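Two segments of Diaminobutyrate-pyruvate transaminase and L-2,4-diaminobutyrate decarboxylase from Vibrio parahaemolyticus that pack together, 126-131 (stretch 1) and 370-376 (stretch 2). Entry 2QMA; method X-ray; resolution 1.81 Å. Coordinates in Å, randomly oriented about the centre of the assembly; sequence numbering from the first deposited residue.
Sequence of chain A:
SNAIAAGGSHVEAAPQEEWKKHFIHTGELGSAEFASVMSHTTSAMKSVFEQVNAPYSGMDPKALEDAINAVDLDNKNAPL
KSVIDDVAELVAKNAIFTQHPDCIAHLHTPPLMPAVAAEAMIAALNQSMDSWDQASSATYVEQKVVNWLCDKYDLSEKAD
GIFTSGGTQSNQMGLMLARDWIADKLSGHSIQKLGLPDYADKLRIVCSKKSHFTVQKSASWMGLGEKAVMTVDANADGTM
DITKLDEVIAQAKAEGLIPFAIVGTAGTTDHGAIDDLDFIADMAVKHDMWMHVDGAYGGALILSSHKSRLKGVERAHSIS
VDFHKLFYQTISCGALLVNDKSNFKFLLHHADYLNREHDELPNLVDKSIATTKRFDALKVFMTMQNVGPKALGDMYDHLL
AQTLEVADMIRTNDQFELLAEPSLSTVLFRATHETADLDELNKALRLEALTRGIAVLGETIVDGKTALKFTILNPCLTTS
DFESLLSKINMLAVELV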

ATOM      1  N   ASN A 126      -0.964 -11.941  -8.618  1.00 15.64           N
ATOM      2  CA  ASN A 126       0.050 -11.459  -7.687  1.00 15.89           C
ATOM      3  C   ASN A 126       1.273 -10.844  -8.376  1.00 14.92           C
ATOM      4  O   ASN A 126       2.403 -11.173  -8.051  1.00 14.19           O
ATOM      5  CB  ASN A 126       0.455 -12.546  -6.681  1.00 16.48           C
ATOM      6  CG  ASN A 126       1.177 -11.967  -5.474  1.00 18.86           C
ATOM      7  OD1 ASN A 126       0.770 -10.926  -4.939  1.00 19.31           O
ATOM      8  ND2 ASN A 126       2.274 -12.619  -5.056  1.00 18.71           N
ATOM      9  N   GLN A 127       1.027  -9.955  -9.332  1.00 13.97           N
ATOM     10  CA  GLN A 127       2.105  -9.197  -9.991  1.00 13.94           C
ATOM     11  C   GLN A 127       2.701  -8.197  -9.016  1.00 13.73           C
ATOM     12  O   GLN A 127       1.998  -7.658  -8.166  1.00 14.26           O
ATOM     13  CB  GLN A 127       1.608  -8.474 -11.249  1.00 13.28           C
ATOM     14  CG  GLN A 127       0.862  -9.372 -12.310  1.00 11.33           C
ATOM     15  CD  GLN A 127       1.769 -10.381 -12.971  1.00 11.21           C
ATOM     16  OE1 GLN A 127       2.347 -10.123 -14.016  1.00 13.63           O
ATOM     17  NE2 GLN A 127       1.898 -11.566 -12.351  1.00 13.60           N
ATOM     18  N   SER A 128       4.009  -8.012  -9.135  1.00 15.06           N
ATOM     19  CA  SER A 128       4.743  -7.003  -8.410  1.00 16.23           C
ATOM     20  C   SER A 128       5.216  -5.889  -9.348  1.00 15.79           C
ATOM     21  O   SER A 128       6.017  -6.125 -10.257  1.00 14.66           O
ATOM     22  CB  SER A 128       5.919  -7.688  -7.682  1.00 17.77           C
ATOM     23  OG  SER A 128       6.539  -6.737  -6.822  1.00 21.12           O
HETATM   24  N   MSE A 129       4.732  -4.664  -9.100  1.00 15.11           N
HETATM   25  CA  MSE A 129       4.868  -3.554 -10.040  1.00 16.81           C
HETATM   26  C   MSE A 129       6.263  -2.979 -10.146  1.00 17.19           C
HETATM   27  O   MSE A 129       6.474  -2.089 -10.937  1.00 18.66           O
HETATM   28  CB  MSE A 129       3.907  -2.413  -9.680  1.00 15.59           C
HETATM   29  CG  MSE A 129       2.414  -2.897  -9.565  1.00 14.98           C
HETATM   30 SE   MSE A 129       1.797  -3.770 -11.239  0.70 18.24          SE
HETATM   31  CE  MSE A 129       2.177  -2.256 -12.290  1.00 13.61           C
ATOM     32  N   ASP A 130       7.214  -3.486  -9.374  1.00 18.81           N
ATOM     33  CA  ASP A 130       8.521  -2.841  -9.388  1.00 20.02           C
ATOM     34  C   ASP A 130       9.362  -3.168 -10.622  1.00 19.67           C
ATOM     35  O   ASP A 130      10.332  -2.438 -10.930  1.00 20.09           O
ATOM     36  CB  ASP A 130       9.310  -3.061  -8.099  1.00 22.17           C
ATOM     37  CG  ASP A 130       9.188  -4.459  -7.557  1.00 27.71           C
ATOM     38  OD1 ASP A 130       8.059  -5.016  -7.540  1.00 34.37           O
ATOM     39  OD2 ASP A 130      10.215  -4.979  -7.074  1.00 32.58           O
ATOM     40  N   SER A 131       9.023  -4.248 -11.335  1.00 17.42           N
ATOM     41  CA  SER A 131       9.743  -4.496 -12.561  1.00 15.85           C
ATOM     42  C   SER A 131       8.872  -5.204 -13.579  1.00 15.81           C
ATOM     43  O   SER A 131       7.940  -5.918 -13.216  1.00 13.16           O
ATOM     44  CB  SER A 131      10.975  -5.367 -12.305  1.00 16.97           C
ATOM     45  OG  SER A 131      10.578  -6.581 -11.732  1.00 19.60           O
ATOM     46  N   ALA A 370       7.632   3.096  -3.188  1.00 28.84           N
ATOM     47  CA  ALA A 370       7.629   1.664  -2.782  1.00 28.23           C
ATOM     48  C   ALA A 370       8.537   0.766  -3.654  1.00 28.06           C
ATOM     49  O   ALA A 370       9.159   1.220  -4.633  1.00 27.48           O
ATOM     50  CB  ALA A 370       6.179   1.117  -2.746  1.00 29.25           C
ATOM     51  N   THR A 371       8.655  -0.502  -3.263  1.00 27.27           N
ATOM     52  CA  THR A 371       9.278  -1.492  -4.127  1.00 26.65           C
ATOM     53  C   THR A 371       8.127  -2.413  -4.498  1.00 26.09           C
ATOM     54  O   THR A 371       7.211  -2.005  -5.201  1.00 26.17           O
ATOM     55  CB  THR A 371      10.440  -2.204  -3.406  1.00 26.69           C
ATOM     56  OG1 THR A 371      11.264  -1.197  -2.803  1.00 25.45           O
ATOM     57  CG2 THR A 371      11.305  -3.046  -4.401  1.00 26.75           C
ATOM     58  N   THR A 372       8.162  -3.639  -4.008  1.00 25.51           N
ATOM     59  CA  THR A 372       7.004  -4.518  -4.070  1.00 24.35           C
ATOM     60  C   THR A 372       5.708  -3.692  -4.017  1.00 23.27           C
ATOM     61  O   THR A 372       5.304  -3.180  -2.966  1.00 23.93           O
ATOM     62  CB  THR A 372       7.097  -5.584  -2.955  1.00 24.96           C
ATOM     63  OG1 THR A 372       7.472  -4.966  -1.713  1.00 26.75           O
ATOM     64  CG2 THR A 372       8.191  -6.550  -3.286  1.00 23.63           C
ATOM     65  N   LYS A 373       5.073  -3.490  -5.164  1.00 20.65           N
ATOM     66  CA  LYS A 373       3.777  -2.815  -5.116  1.00 18.67           C
ATOM     67  C   LYS A 373       2.728  -3.553  -5.958  1.00 16.60           C
ATOM     68  O   LYS A 373       3.070  -4.273  -6.914  1.00 15.15           O
ATOM     69  CB  LYS A 373       3.815  -1.280  -5.199  1.00 17.70           C
ATOM     70  CG  LYS A 373       3.753  -0.561  -6.590  1.00 19.38           C
ATOM     71  CD  LYS A 373       3.153   0.810  -6.454  1.00 21.31           C
ATOM     72  CE  LYS A 373       2.300   1.205  -7.719  1.00 25.06           C
ATOM     73  NZ  LYS A 373       3.096   1.584  -8.931  1.00 21.83           N
ATOM     74  N   ARG A 374       1.482  -3.441  -5.513  1.00 15.48           N
ATOM     75  CA  ARG A 374       0.420  -4.251  -6.079  1.00 14.25           C
ATOM     76  C   ARG A 374      -0.224  -3.576  -7.293  1.00 12.90           C
ATOM     77  O   ARG A 374      -0.096  -2.363  -7.526  1.00 13.10           O
ATOM     78  CB  ARG A 374      -0.596  -4.768  -5.025  1.00 14.20           C
ATOM     79  CG  ARG A 374      -1.742  -3.910  -4.741  1.00 14.76           C
ATOM     80  CD  ARG A 374      -2.465  -4.201  -3.428  1.00 14.61           C
ATOM     81  NE  ARG A 374      -3.128  -5.513  -3.355  1.00 13.95           N
ATOM     82  CZ  ARG A 374      -4.349  -5.787  -3.838  1.00 14.05           C
ATOM     83  NH1 ARG A 374      -4.856  -7.025  -3.706  1.00 11.61           N
ATOM     84  NH2 ARG A 374      -5.074  -4.845  -4.429  1.00 15.02           N
ATOM     85  N   PHE A 375      -0.879  -4.417  -8.086  1.00 11.74           N
ATOM     86  CA  PHE A 375      -1.443  -4.032  -9.380  1.00 11.67           C
ATOM     87  C   PHE A 375      -2.808  -3.320  -9.191  1.00 12.13           C
ATOM     88  O   PHE A 375      -3.822  -3.705  -9.789  1.00 11.47           O
ATOM     89  CB  PHE A 375      -1.522  -5.336 -10.236  1.00 10.80           C
ATOM     90  CG  PHE A 375      -1.972  -5.135 -11.690  1.00 11.58           C
ATOM     91  CD1 PHE A 375      -2.021  -3.873 -12.289  1.00 12.46           C
ATOM     92  CD2 PHE A 375      -2.307  -6.252 -12.458  1.00 13.80           C
ATOM     93  CE1 PHE A 375      -2.427  -3.719 -13.629  1.00 10.25           C
ATOM     94  CE2 PHE A 375      -2.716  -6.107 -13.806  1.00 12.18           C
ATOM     95  CZ  PHE A 375      -2.769  -4.833 -14.378  1.00  9.36           C
ATOM     96  N   ASP A 376      -2.838  -2.272  -8.376  1.00 11.38           N
ATOM     97  CA  ASP A 376      -4.086  -1.543  -8.171  1.00 12.72           C
ATOM     98  C   ASP A 376      -4.686  -0.853  -9.448  1.00 12.21           C
ATOM     99  O   ASP A 376      -5.900  -0.577  -9.535  1.00 12.50           O
ATOM    100  CB  ASP A 376      -3.916  -0.497  -7.050  1.00 13.87           C
ATOM    101  CG  ASP A 376      -3.714  -1.132  -5.692  1.00 16.07           C
ATOM    102  OD1 ASP A 376      -4.448  -2.091  -5.414  1.00 14.99           O
ATOM    103  OD2 ASP A 376      -2.808  -0.687  -4.923  1.00 16.55           O
TER
HETATM  104  O   HOH W   1      -0.506  -7.178  -7.510  1.00 20.81           O

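Neither stretch forms a regular helix or strand, so this contact shows how two irregular segments, at least 241 residues apart in sequence, can be joined with very few polar links. Their touching parts run in roughly opposed directions, 143° apart end to end, and the register follows: Gln 127 lies across from Phe 375, Met 129 from Lys 373, and Asp 130 from Thr 371. The backbones come nearest in the middle, where the CA atoms of Met 129 and Lys 373 are 5.1 Å apart. Stretch 1 leaves a helix at Asn 126, whose phi is positive, and then folds into a type I beta turn from Ser 128 to Ser 131.

One direct hydrogen bond crosses the interface, and it is a good one: Met 129 N donates to Lys 373 O at 2.8 Å, with an N-H...O angle of 167°. The same carbonyl also receives a CA-H...O contact, Ser 128 CA to Lys 373 O at 3.5 Å, so a single acceptor is approached by two successive residues of the other chain segment. Two residues further along stretch 2, the backbones are too far apart to bond directly: Gln 127 O and Phe 375 N are 4.3 Å apart. Water 1 fills the gap, donating to Gln 127 O at 2.6 Å and accepting from Phe 375 N at 2.8 Å. The water thus supplies a donor to a carbonyl and an acceptor to an amide, extending the backbone pairing where the two stretches diverge.

Among the side chains, Met 129 dominates, with 92 Å² of its surface covered by stretch 2. It is a selenomethionine, points toward stretch 2, and takes the m, m, m rotamer. Its CB packs against Lys 373 CG at 3.6 Å, its CG lies 3.3 Å from Arg 374 O, and its SE reaches Phe 375 CB at 3.8 Å. The selenium also sits 4.7 Å from the centroid of the Phe 375 ring, 45° off the normal, an oblique approach that places a large polarizable atom beside an aromatic ring. Gln 127 adds its aliphatic portion to the same ring, CG to Phe 375 CD2 at 4.4 Å, while the end of its side chain leads away to bond elsewhere.

At the other end, a polar pair forms within stretch 1. Ser 128 OG donates to Asp 130 OD1 at a very short 2.4 Å, tying together two residues of the turn. The pair rests against the threonines by van der Waals contact: Ser 128 OG is 3.6 Å from Thr 372 CA, and Asp 130 OD2 is 3.5 Å from Thr 371 CG2. Arg 374 points away; its NH2 forms a salt bridge with Asp 376 OD1 at 3.0 Å, and its guanidinium also bonds elsewhere in the structure. The rule to read here is economy: one straight backbone bond, one bridging water and one side chain, that of Met 129, with the largest area covered by the other stretch.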